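Local coordinates for catechol O-methyltransferase (Niastella koreensis, PDB 7CVW), which transfers methyl groups from S-adenosyl-L-methionine to catechol-like compounds with the help of a magnesium ion and without regiospecificity, O-methylating protocatechuic acid equally at its meta and para hydroxyls, at residues S8-I13 against S40-Q45; I86-D91 against P123-E128; K93-A98 against I113-A118. All coordinates share one frame; numbering follows the deposited sequence.

Contact 1 of 3, residues S8-I13 against S40-Q45. With SAH (S-adenosyl-L-homocysteine), chain E.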
loop_
_atom_site.group_PDB
_atom_site.type_symbol
_atom_site.label_atom_id
_atom_site.label_comp_id
_atom_site.label_asym_id
_atom_site.label_seq_id
_atom_site.Cartn_x
_atom_site.Cartn_y
_atom_site.Cartn_z
ATOM N N SER A 8 18.815 -7.083 0.305
ATOM C CA SER A 8 18.759 -8.402 0.990
ATOM C C SER A 8 17.345 -8.647 1.514
ATOM O O SER A 8 16.809 -9.769 1.371
ATOM C CB SER A 8 19.767 -8.475 2.088
ATOM O OG SER A 8 21.065 -8.380 1.534
ATOM N N VAL A 9 16.745 -7.635 2.130
ATOM C CA VAL A 9 15.366 -7.784 2.665
ATOM C C VAL A 9 14.378 -7.992 1.509
ATOM O O VAL A 9 13.448 -8.801 1.654
ATOM C CB VAL A 9 14.970 -6.617 3.586
ATOM C CG1 VAL A 9 13.482 -6.613 3.872
ATOM C CG2 VAL A 9 15.755 -6.700 4.887
ATOM N N ASP A 10 14.566 -7.290 0.389
ATOM C CA ASP A 10 13.655 -7.470 -0.770
ATOM C C ASP A 10 13.728 -8.936 -1.231
ATOM O O ASP A 10 12.688 -9.511 -1.515
ATOM C CB ASP A 10 13.944 -6.487 -1.906
ATOM C CG ASP A 10 12.704 -5.800 -2.500
ATOM O OD1 ASP A 10 11.654 -5.752 -1.835
ATOM O OD2 ASP A 10 12.825 -5.261 -3.598
ATOM N N HIS A 11 14.913 -9.543 -1.269
ATOM C CA HIS A 11 15.078 -10.951 -1.711
ATOM C C HIS A 11 14.392 -11.897 -0.721
ATOM O O HIS A 11 13.747 -12.839 -1.150
ATOM C CB HIS A 11 16.564 -11.300 -1.858
ATOM C CG HIS A 11 17.184 -10.888 -3.145
ATOM N ND1 HIS A 11 17.069 -9.620 -3.672
ATOM C CD2 HIS A 11 17.972 -11.577 -4.002
ATOM C CE1 HIS A 11 17.757 -9.535 -4.797
ATOM N NE2 HIS A 11 18.316 -10.727 -5.025
ATOM N N TYR A 12 14.546 -11.636 0.575
ATOM C CA TYR A 12 13.850 -12.389 1.638
ATOM C C TYR A 12 12.329 -12.353 1.400
ATOM O O TYR A 12 11.668 -13.375 1.451
ATOM C CB TYR A 12 14.239 -11.796 2.988
ATOM C CG TYR A 12 13.386 -12.217 4.152
ATOM C CD1 TYR A 12 13.669 -13.360 4.883
ATOM C CD2 TYR A 12 12.393 -11.389 4.622
ATOM C CE1 TYR A 12 12.944 -13.688 6.018
ATOM C CE2 TYR A 12 11.635 -11.718 5.725
ATOM C CZ TYR A 12 11.924 -12.859 6.444
ATOM O OH TYR A 12 11.181 -13.167 7.546
ATOM N N ILE A 13 11.770 -11.172 1.138
ATOM C CA ILE A 13 10.314 -10.997 0.890
ATOM C C ILE A 13 9.897 -11.703 -0.400
ATOM O O ILE A 13 8.862 -12.349 -0.391
ATOM C CB ILE A 13 9.922 -9.505 0.861
ATOM C CG1 ILE A 13 10.141 -8.854 2.225
ATOM C CG2 ILE A 13 8.489 -9.360 0.387
ATOM C CD1 ILE A 13 10.086 -7.344 2.174
ATOM N N SER A 40 11.642 -1.829 -15.046
ATOM C CA SER A 40 10.348 -2.421 -14.613
ATOM C C SER A 40 10.166 -2.212 -13.122
ATOM O O SER A 40 11.168 -2.122 -12.391
ATOM C CB SER A 40 10.249 -3.908 -14.860
ATOM O OG SER A 40 10.516 -4.261 -16.215
ATOM N N VAL A 41 8.928 -2.254 -12.655
ATOM C CA VAL A 41 8.711 -2.409 -11.188
ATOM C C VAL A 41 9.434 -3.683 -10.708
ATOM O O VAL A 41 9.678 -4.624 -11.487
ATOM C CB VAL A 41 7.233 -2.438 -10.774
ATOM C CG1 VAL A 41 6.579 -1.096 -11.078
ATOM C CG2 VAL A 41 6.464 -3.601 -11.402
ATOM N N SER A 42 9.778 -3.710 -9.429
ATOM C CA SER A 42 10.405 -4.905 -8.815
ATOM C C SER A 42 9.346 -5.988 -8.658
ATOM O O SER A 42 8.141 -5.706 -8.700
ATOM C CB SER A 42 10.990 -4.548 -7.481
ATOM O OG SER A 42 9.945 -4.263 -6.550
ATOM N N PRO A 43 9.743 -7.259 -8.479
ATOM C CA PRO A 43 8.783 -8.324 -8.202
ATOM C C PRO A 43 7.822 -7.987 -7.051
ATOM O O PRO A 43 6.624 -8.173 -7.168
ATOM C CB PRO A 43 9.696 -9.529 -7.882
ATOM C CG PRO A 43 10.931 -9.251 -8.714
ATOM C CD PRO A 43 11.123 -7.757 -8.584
ATOM N N ASN A 44 8.356 -7.451 -5.947
ATOM C CA ASN A 44 7.491 -7.205 -4.770
ATOM C C ASN A 44 6.578 -6.015 -5.055
ATOM O O ASN A 44 5.473 -5.983 -4.504
ATOM C CB ASN A 44 8.304 -6.997 -3.501
ATOM C CG ASN A 44 9.009 -8.249 -3.013
ATOM O OD1 ASN A 44 8.490 -9.354 -3.187
ATOM N ND2 ASN A 44 10.163 -8.039 -2.404
ATOM N N GLN A 45 7.034 -5.026 -5.834
ATOM C CA GLN A 45 6.154 -3.916 -6.260
ATOM C C GLN A 45 5.060 -4.454 -7.192
ATOM O O GLN A 45 3.891 -3.994 -7.097
ATOM C CB GLN A 45 6.949 -2.801 -6.926
ATOM C CG GLN A 45 7.851 -2.073 -5.964
ATOM C CD GLN A 45 8.821 -1.158 -6.656
ATOM O OE1 GLN A 45 8.850 -1.081 -7.886
ATOM N NE2 GLN A 45 9.693 -0.533 -5.870
HETATM N N SAH E . 5.340 0.244 -15.979
HETATM C CA SAH E . 6.511 -0.424 -16.582
HETATM C CB SAH E . 7.676 0.564 -16.745
HETATM C CG SAH E . 7.370 1.747 -17.603
HETATM S SD SAH E . 8.997 2.512 -17.989
HETATM C C SAH E . 6.890 -1.574 -15.647
HETATM O O SAH E . 7.086 -2.634 -16.122
HETATM O OXT SAH E . 6.977 -1.295 -14.500
HETATM C "C5'" SAH E . 8.443 4.026 -18.833
HETATM C "C4'" SAH E . 7.835 3.723 -20.174
HETATM O "O4'" SAH E . 7.152 4.912 -20.590
HETATM C "C3'" SAH E . 8.819 3.391 -21.318
HETATM O "O3'" SAH E . 8.491 2.186 -21.984
HETATM C "C2'" SAH E . 8.703 4.588 -22.265
HETATM O "O2'" SAH E . 8.916 4.272 -23.613
HETATM C "C1'" SAH E . 7.278 5.019 -21.977
HETATM N N9 SAH E . 6.960 6.372 -22.373
HETATM C C8 SAH E . 7.801 7.441 -22.464
HETATM N N7 SAH E . 7.210 8.522 -22.890
HETATM C C5 SAH E . 5.898 8.147 -23.096
HETATM C C6 SAH E . 4.757 8.846 -23.538
HETATM N N6 SAH E . 4.771 10.113 -23.895
HETATM N N1 SAH E . 3.614 8.164 -23.634
HETATM C C2 SAH E . 3.610 6.878 -23.286
HETATM N N3 SAH E . 4.613 6.120 -22.879
HETATM C C4 SAH E . 5.737 6.820 -22.775
HETATM O O HOH W 1 11.298 -7.181 -5.307
HETATM O O HOH W 2 10.944 -3.545 -4.240
#
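N44, in the first turn of helix 43-55, is held through its amide nitrogen by D10 of helix 4-17. The first bond runs from N44 ND2 to D10 OD1, 2.8 Å long and fairly straight at 159°. It reaches OD1 from above the carboxylate plane, 71° out of it, and the carboxylate and amide planes stand steeply across each other. The second goes from N44 ND2 to the backbone O of D10, 3.1 Å away and more bent at 144°. Both acceptors lie close to the plane of the N44 amide and roughly at right angles about ND2, so the amide has its rotation fixed.

The other carboxylate oxygen of D10 is held by two waters and by V209 N. One water, 2.6 Å from D10 OD2, donates to it and also bonds to S42 OG, making a bridge between the helix and the loop; the second donates only weakly to OD2 while accepting from N44 N. The second subunit adjoins the same helix: its Q205 packs on D10, and its N190 bonds to Y12 OH. One turn on from D10, I13 presents CG2, anti to its backbone N, and this methyl lies over the face of the N44 amide, 3.5 Å from N44 ND2. The buried amide is thus gripped at its nitrogen and covered by a hydrocarbon.

On the loop side, V41 N donates to OXT of S-adenosyl-L-homocysteine at 2.9 Å, so the contact reaches from an N-terminal helix to the cofactor's carboxylate. Between the two sits S42, the N-cap of helix 43-55: its OG accepts from Q45 N at 3.1 Å, while Q45 OE1 accepts from S42 N, the reciprocal pair of a capping box.

Contact 2 of 3, residues I86-D91 against P123-E128. With SAH (S-adenosyl-L-homocysteine), chain E.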
loop_
_atom_site.group_PDB
_atom_site.type_symbol
_atom_site.label_atom_id
_atom_site.label_comp_id
_atom_site.label_asym_id
_atom_site.label_seq_id
_atom_site.Cartn_x
_atom_site.Cartn_y
_atom_site.Cartn_z
ATOM N N ILE A 86 -5.986 -1.521 -20.505
ATOM C CA ILE A 86 -5.462 -0.705 -21.633
ATOM C C ILE A 86 -4.132 -0.100 -21.175
ATOM O O ILE A 86 -4.084 0.463 -20.095
ATOM C CB ILE A 86 -6.486 0.376 -22.019
ATOM C CG1 ILE A 86 -7.813 -0.255 -22.459
ATOM C CG2 ILE A 86 -5.889 1.264 -23.085
ATOM C CD1 ILE A 86 -8.918 0.751 -22.717
ATOM N N THR A 87 -3.059 -0.299 -21.930
ATOM C CA THR A 87 -1.728 0.245 -21.549
ATOM C C THR A 87 -1.217 1.088 -22.705
ATOM O O THR A 87 -1.391 0.665 -23.876
ATOM C CB THR A 87 -0.809 -0.894 -21.099
ATOM O OG1 THR A 87 0.430 -0.348 -20.616
ATOM C CG2 THR A 87 -0.558 -1.901 -22.193
ATOM N N LEU A 88 -0.602 2.222 -22.390
ATOM C CA LEU A 88 -0.153 3.218 -23.390
ATOM C C LEU A 88 1.370 3.214 -23.436
ATOM O O LEU A 88 2.017 3.223 -22.380
ATOM C CB LEU A 88 -0.675 4.599 -23.024
ATOM C CG LEU A 88 -2.165 4.703 -22.720
ATOM C CD1 LEU A 88 -2.608 6.157 -22.572
ATOM C CD2 LEU A 88 -3.021 3.937 -23.694
ATOM N N GLU A 89 1.931 3.083 -24.635
ATOM C CA GLU A 89 3.390 3.011 -24.815
ATOM C C GLU A 89 3.780 3.788 -26.065
ATOM O O GLU A 89 3.345 3.407 -27.160
ATOM C CB GLU A 89 3.805 1.543 -24.925
ATOM C CG GLU A 89 5.277 1.379 -25.263
ATOM C CD GLU A 89 6.209 2.093 -24.289
ATOM O OE1 GLU A 89 6.097 1.875 -23.050
ATOM O OE2 GLU A 89 7.044 2.891 -24.756
ATOM N N TYR A 90 4.641 4.793 -25.909
ATOM C CA TYR A 90 5.072 5.704 -27.009
ATOM C C TYR A 90 6.037 5.006 -27.969
ATOM O O TYR A 90 5.996 5.329 -29.185
ATOM C CB TYR A 90 5.701 6.960 -26.384
ATOM C CG TYR A 90 6.536 7.875 -27.241
ATOM C CD1 TYR A 90 6.041 8.377 -28.437
ATOM C CD2 TYR A 90 7.765 8.336 -26.803
ATOM C CE1 TYR A 90 6.773 9.272 -29.199
ATOM C CE2 TYR A 90 8.517 9.212 -27.557
ATOM C CZ TYR A 90 8.023 9.681 -28.762
ATOM O OH TYR A 90 8.754 10.565 -29.507
ATOM N N ASP A 91 6.914 4.140 -27.460
ATOM C CA ASP A 91 8.013 3.554 -28.263
ATOM C C ASP A 91 7.480 2.305 -28.970
ATOM O O ASP A 91 7.139 1.328 -28.311
ATOM C CB ASP A 91 9.229 3.302 -27.387
ATOM C CG ASP A 91 10.423 2.840 -28.181
ATOM O OD1 ASP A 91 10.246 2.047 -29.093
ATOM O OD2 ASP A 91 11.515 3.312 -27.887
ATOM N N PRO A 123 -6.957 11.841 -24.425
ATOM C CA PRO A 123 -8.184 12.464 -24.925
ATOM C C PRO A 123 -8.980 11.554 -25.866
ATOM O O PRO A 123 -10.181 11.644 -25.916
ATOM C CB PRO A 123 -7.729 13.757 -25.618
ATOM C CG PRO A 123 -6.241 13.620 -25.813
ATOM C CD PRO A 123 -5.777 12.663 -24.724
ATOM N N GLN A 124 -8.324 10.610 -26.526
ATOM C CA GLN A 124 -9.030 9.588 -27.336
ATOM C C GLN A 124 -9.890 8.730 -26.404
ATOM O O GLN A 124 -11.032 8.425 -26.756
ATOM C CB GLN A 124 -8.072 8.667 -28.096
ATOM C CG GLN A 124 -7.032 9.372 -28.955
ATOM C CD GLN A 124 -6.062 8.406 -29.585
ATOM O OE1 GLN A 124 -6.009 7.216 -29.246
ATOM N NE2 GLN A 124 -5.258 8.931 -30.489
ATOM N N LEU A 125 -9.344 8.302 -25.258
ATOM C CA LEU A 125 -10.075 7.418 -24.322
ATOM C C LEU A 125 -11.290 8.179 -23.783
ATOM O O LEU A 125 -12.350 7.544 -23.630
ATOM C CB LEU A 125 -9.123 6.999 -23.196
ATOM C CG LEU A 125 -7.983 6.057 -23.611
ATOM C CD1 LEU A 125 -6.981 5.856 -22.472
ATOM C CD2 LEU A 125 -8.500 4.713 -24.064
ATOM N N VAL A 126 -11.149 9.495 -23.558
ATOM C CA VAL A 126 -12.299 10.350 -23.127
ATOM C C VAL A 126 -13.338 10.376 -24.258
ATOM O O VAL A 126 -14.527 10.081 -23.964
ATOM C CB VAL A 126 -11.848 11.751 -22.685
ATOM C CG1 VAL A 126 -13.046 12.669 -22.451
ATOM C CG2 VAL A 126 -11.009 11.650 -21.424
ATOM N N GLU A 127 -12.923 10.636 -25.502
ATOM C CA GLU A 127 -13.862 10.668 -26.658
ATOM C C GLU A 127 -14.564 9.316 -26.799
ATOM O O GLU A 127 -15.779 9.310 -27.107
ATOM C CB GLU A 127 -13.144 11.064 -27.947
ATOM C CG GLU A 127 -14.101 11.103 -29.118
ATOM C CD GLU A 127 -13.614 11.739 -30.402
ATOM O OE1 GLU A 127 -12.422 12.115 -30.476
ATOM O OE2 GLU A 127 -14.450 11.833 -31.344
ATOM N N GLU A 128 -13.855 8.205 -26.573
ATOM C CA GLU A 128 -14.378 6.829 -26.734
ATOM C C GLU A 128 -15.347 6.471 -25.604
ATOM O O GLU A 128 -16.058 5.483 -25.751
ATOM C CB GLU A 128 -13.237 5.819 -26.721
ATOM C CG GLU A 128 -12.358 5.898 -27.949
ATOM C CD GLU A 128 -10.977 5.290 -27.738
ATOM O OE1 GLU A 128 -10.828 4.441 -26.814
ATOM O OE2 GLU A 128 -10.057 5.641 -28.496
HETATM N N SAH E . 5.340 0.244 -15.979
HETATM C CA SAH E . 6.511 -0.424 -16.582
HETATM C CB SAH E . 7.676 0.564 -16.745
HETATM C CG SAH E . 7.370 1.747 -17.603
HETATM S SD SAH E . 8.997 2.512 -17.989
HETATM C C SAH E . 6.890 -1.574 -15.647
HETATM O O SAH E . 7.086 -2.634 -16.122
HETATM O OXT SAH E . 6.977 -1.295 -14.500
HETATM C "C5'" SAH E . 8.443 4.026 -18.833
HETATM C "C4'" SAH E . 7.835 3.723 -20.174
HETATM O "O4'" SAH E . 7.152 4.912 -20.590
HETATM C "C3'" SAH E . 8.819 3.391 -21.318
HETATM O "O3'" SAH E . 8.491 2.186 -21.984
HETATM C "C2'" SAH E . 8.703 4.588 -22.265
HETATM O "O2'" SAH E . 8.916 4.272 -23.613
HETATM C "C1'" SAH E . 7.278 5.019 -21.977
HETATM N N9 SAH E . 6.960 6.372 -22.373
HETATM C C8 SAH E . 7.801 7.441 -22.464
HETATM N N7 SAH E . 7.210 8.522 -22.890
HETATM C C5 SAH E . 5.898 8.147 -23.096
HETATM C C6 SAH E . 4.757 8.846 -23.538
HETATM N N6 SAH E . 4.771 10.113 -23.895
HETATM N N1 SAH E . 3.614 8.164 -23.634
HETATM C C2 SAH E . 3.610 6.878 -23.286
HETATM N N3 SAH E . 4.613 6.120 -22.879
HETATM C C4 SAH E . 5.737 6.820 -22.775
#
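I86 and L88 on strand 84-89 look toward L125 on helix 118-128, and the backbones stay well apart, with I86 CA and L125 CA the nearest pair at 9.7 Å. L125 makes the contact from the 123-128 side. Forked at CG, it sends one methyl to each strand residue: L125 CD2 comes to 4.2 Å from I86 CD1, and L125 CD1 lies 4.4 Å from L88 CD1. The touch is purely apolar and made by methyl ends. R114 of the neighbouring strand also packs on L125, and L88 leans on A118 and I121 nearer the start of the helix.

Helix 118-128 covers one face of the parallel part of the sheet, in the Rossmann-like fold of class I methyltransferases, with the cofactor bound at the carboxyl ends of the strands. There E89, its chain bent at chi2, turns its carboxylate to the ribose of S-adenosyl-L-homocysteine. E89 OE1 accepts from O3' and E89 OE2 from O2', each bond 2.6 Å long, so the two hydroxyls are held as a pair. D91 N donates to E89 OE2 at 3.0 Å, on the anti side of the carboxylate, and L67 N donates to E89 OE1; both steady the group. Beside them Y90 lays CB against the adenine, 3.5 Å from its C5.

Contact 3 of 3, residues K93-A98 against I113-A118; sequences KHAAVA and IRTGKA. With SAH (S-adenosyl-L-homocysteine), chain E.
I113 meets the helix through both branches of its side chain: CG2 stands anti to the backbone N, while CG1 lies beside that N (chi1 -57°) and carries CD1 outward along an extended chain. CG2 touches A95 CB at 3.9 Å. CD1 goes further along the helix and rests against the backbone, 3.8 Å from A95 O, as well as against A98 CB. T115, two residues on and on the same face of the strand, has OG1 anti to its carbonyl carbon, which places T115 OG1 3.3 Å from A95 CB. A95 therefore sits between two strand side chains, and with alanines at both contact points helix 92-104 can lie close, its local axis 8.8 Å from that of strand 113-115. The two run almost antiparallel, at 163°.

I113 and T115 point from the face of the strand that helix 92-104 covers; R114 points from the other, toward helix 118-128, where I121 touches it.

Both segments also reach the cofactor, though at separate places. H94 donates from ND1 to O3' of S-adenosyl-L-homocysteine, 2.9 Å away at an angle of 162°, and the hydroxyl oxygen lies at the ring's edge, near its plane. D91 OD1 bonds to K93 N and, weakly, to H94 N at the start of this helix. Past the strand the chain turns through G116 and K117 to A118, whose N donates to the adenine N1 at 2.9 Å, with A118 CB 3.7 Å from the same N1. Strand 84-89, helix 92-104 and strand 111-115 make a beta-alpha-beta unit that, as in other Rossmann-like methyltransferases, binds the cofactor at the carboxyl ends of its strands.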
loop_
_atom_site.group_PDB
_atom_site.type_symbol
_atom_site.label_atom_id
_atom_site.label_comp_id
_atom_site.label_asym_id
_atom_site.label_seq_id
_atom_site.Cartn_x
_atom_site.Cartn_y
_atom_site.Cartn_z
ATOM N N LYS A 93 8.894 -0.064 -30.580
ATOM C CA LYS A 93 9.745 -1.235 -30.275
ATOM C C LYS A 93 9.347 -1.803 -28.910
ATOM O O LYS A 93 9.142 -3.035 -28.769
ATOM C CB LYS A 93 11.220 -0.843 -30.283
ATOM C CG LYS A 93 12.177 -1.978 -29.973
ATOM C CD LYS A 93 13.584 -1.533 -29.706
ATOM C CE LYS A 93 13.792 -0.972 -28.318
ATOM N NZ LYS A 93 15.223 -0.694 -28.079
ATOM N N HIS A 94 9.216 -0.939 -27.897
ATOM C CA HIS A 94 8.749 -1.367 -26.561
ATOM C C HIS A 94 7.378 -2.023 -26.678
ATOM O O HIS A 94 7.179 -3.091 -26.122
ATOM C CB HIS A 94 8.664 -0.174 -25.616
ATOM C CG HIS A 94 9.984 0.415 -25.284
ATOM N ND1 HIS A 94 10.150 1.243 -24.189
ATOM C CD2 HIS A 94 11.197 0.303 -25.868
ATOM C CE1 HIS A 94 11.419 1.605 -24.114
ATOM N NE2 HIS A 94 12.093 1.045 -25.147
ATOM N N ALA A 95 6.479 -1.418 -27.441
ATOM C CA ALA A 95 5.097 -1.931 -27.560
ATOM C C ALA A 95 5.136 -3.321 -28.194
ATOM O O ALA A 95 4.343 -4.185 -27.784
ATOM C CB ALA A 95 4.264 -0.952 -28.347
ATOM N N ALA A 96 5.991 -3.533 -29.195
ATOM C CA ALA A 96 6.091 -4.849 -29.893
ATOM C C ALA A 96 6.626 -5.903 -28.912
ATOM O O ALA A 96 6.153 -7.066 -28.936
ATOM C CB ALA A 96 6.966 -4.767 -31.116
ATOM N N VAL A 97 7.618 -5.530 -28.107
ATOM C CA VAL A 97 8.206 -6.441 -27.095
ATOM C C VAL A 97 7.157 -6.770 -26.046
ATOM O O VAL A 97 6.985 -7.978 -25.741
ATOM C CB VAL A 97 9.473 -5.846 -26.474
ATOM C CG1 VAL A 97 9.943 -6.666 -25.279
ATOM C CG2 VAL A 97 10.540 -5.748 -27.538
ATOM N N ALA A 98 6.449 -5.754 -25.531
ATOM C CA ALA A 98 5.382 -5.987 -24.552
ATOM C C ALA A 98 4.328 -6.919 -25.171
ATOM O O ALA A 98 3.783 -7.786 -24.456
ATOM C CB ALA A 98 4.798 -4.680 -24.108
ATOM N N ILE A 113 -2.640 -2.914 -25.950
ATOM C CA ILE A 113 -1.484 -1.989 -25.984
ATOM C C ILE A 113 -1.788 -0.939 -27.036
ATOM O O ILE A 113 -2.027 -1.324 -28.172
ATOM C CB ILE A 113 -0.159 -2.694 -26.285
ATOM C CG1 ILE A 113 0.106 -3.802 -25.268
ATOM C CG2 ILE A 113 0.965 -1.671 -26.341
ATOM C CD1 ILE A 113 1.201 -4.754 -25.666
ATOM N N ARG A 114 -1.764 0.336 -26.661
ATOM C CA ARG A 114 -1.980 1.434 -27.626
ATOM C C ARG A 114 -0.653 2.151 -27.811
ATOM O O ARG A 114 -0.072 2.614 -26.790
ATOM C CB ARG A 114 -3.048 2.382 -27.106
ATOM C CG ARG A 114 -4.439 1.782 -27.105
ATOM C CD ARG A 114 -5.298 2.896 -27.604
ATOM N NE ARG A 114 -6.620 2.602 -27.221
ATOM C CZ ARG A 114 -7.630 3.425 -27.356
ATOM N NH1 ARG A 114 -7.498 4.637 -27.881
ATOM N NH2 ARG A 114 -8.788 2.984 -26.946
ATOM N N THR A 115 -0.148 2.198 -29.043
ATOM C CA THR A 115 1.216 2.690 -29.349
ATOM C C THR A 115 1.141 4.169 -29.735
ATOM O O THR A 115 0.838 4.496 -30.874
ATOM C CB THR A 115 1.886 1.862 -30.447
ATOM O OG1 THR A 115 1.807 0.476 -30.068
ATOM C CG2 THR A 115 3.317 2.305 -30.672
ATOM N N GLY A 116 1.483 5.044 -28.808
ATOM C CA GLY A 116 1.569 6.484 -29.063
ATOM C C GLY A 116 1.776 7.237 -27.780
ATOM O O GLY A 116 1.920 6.579 -26.743
ATOM N N LYS A 117 1.841 8.560 -27.867
ATOM C CA LYS A 117 2.049 9.409 -26.668
ATOM C C LYS A 117 0.808 9.357 -25.782
ATOM O O LYS A 117 -0.346 9.563 -26.262
ATOM C CB LYS A 117 2.389 10.842 -27.067
ATOM C CG LYS A 117 3.740 10.986 -27.733
ATOM C CD LYS A 117 4.160 12.401 -27.919
ATOM C CE LYS A 117 5.588 12.473 -28.419
ATOM N NZ LYS A 117 6.092 13.865 -28.428
ATOM N N ALA A 118 0.996 9.187 -24.478
ATOM C CA ALA A 118 -0.147 9.186 -23.551
ATOM C C ALA A 118 -0.920 10.503 -23.664
ATOM O O ALA A 118 -2.142 10.448 -23.559
ATOM C CB ALA A 118 0.326 8.936 -22.148
HETATM N N SAH E . 5.340 0.244 -15.979
HETATM C CA SAH E . 6.511 -0.424 -16.582
HETATM C CB SAH E . 7.676 0.564 -16.745
HETATM C CG SAH E . 7.370 1.747 -17.603
HETATM S SD SAH E . 8.997 2.512 -17.989
HETATM C C SAH E . 6.890 -1.574 -15.647
HETATM O O SAH E . 7.086 -2.634 -16.122
HETATM O OXT SAH E . 6.977 -1.295 -14.500
HETATM C "C5'" SAH E . 8.443 4.026 -18.833
HETATM C "C4'" SAH E . 7.835 3.723 -20.174
HETATM O "O4'" SAH E . 7.152 4.912 -20.590
HETATM C "C3'" SAH E . 8.819 3.391 -21.318
HETATM O "O3'" SAH E . 8.491 2.186 -21.984
HETATM C "C2'" SAH E . 8.703 4.588 -22.265
HETATM O "O2'" SAH E . 8.916 4.272 -23.613
HETATM C "C1'" SAH E . 7.278 5.019 -21.977
HETATM N N9 SAH E . 6.960 6.372 -22.373
HETATM C C8 SAH E . 7.801 7.441 -22.464
HETATM N N7 SAH E . 7.210 8.522 -22.890
HETATM C C5 SAH E . 5.898 8.147 -23.096
HETATM C C6 SAH E . 4.757 8.846 -23.538
HETATM N N6 SAH E . 4.771 10.113 -23.895
HETATM N N1 SAH E . 3.614 8.164 -23.634
HETATM C C2 SAH E . 3.610 6.878 -23.286
HETATM N N3 SAH E . 4.613 6.120 -22.879
HETATM C C4 SAH E . 5.737 6.820 -22.775
#

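How the contacts relate
S-adenosyl-L-homocysteine ties the three together by hydrogen bonds: contact 1 gives one to its carboxylate end, contact 2 takes two from the ribose hydroxyls, and contact 3 gives one to a ribose hydroxyl and one to the adenine. Contacts 2 and 3 are neighbours, with centres 11 Å apart, joined by strands 84-89 and 111-115 side by side in the sheet. R114 crosses between them: its backbone N probably bonds to T87 O, and its guanidinium forms a salt bridge with E128. Contact 1 stands apart, its centre 30 Å from that of contact 2 and 26 Å from that of contact 3, with nearest atoms about 10 and 9 Å away. The side chain of S42 in contact 1 lies about 10 Å from the magnesium ion.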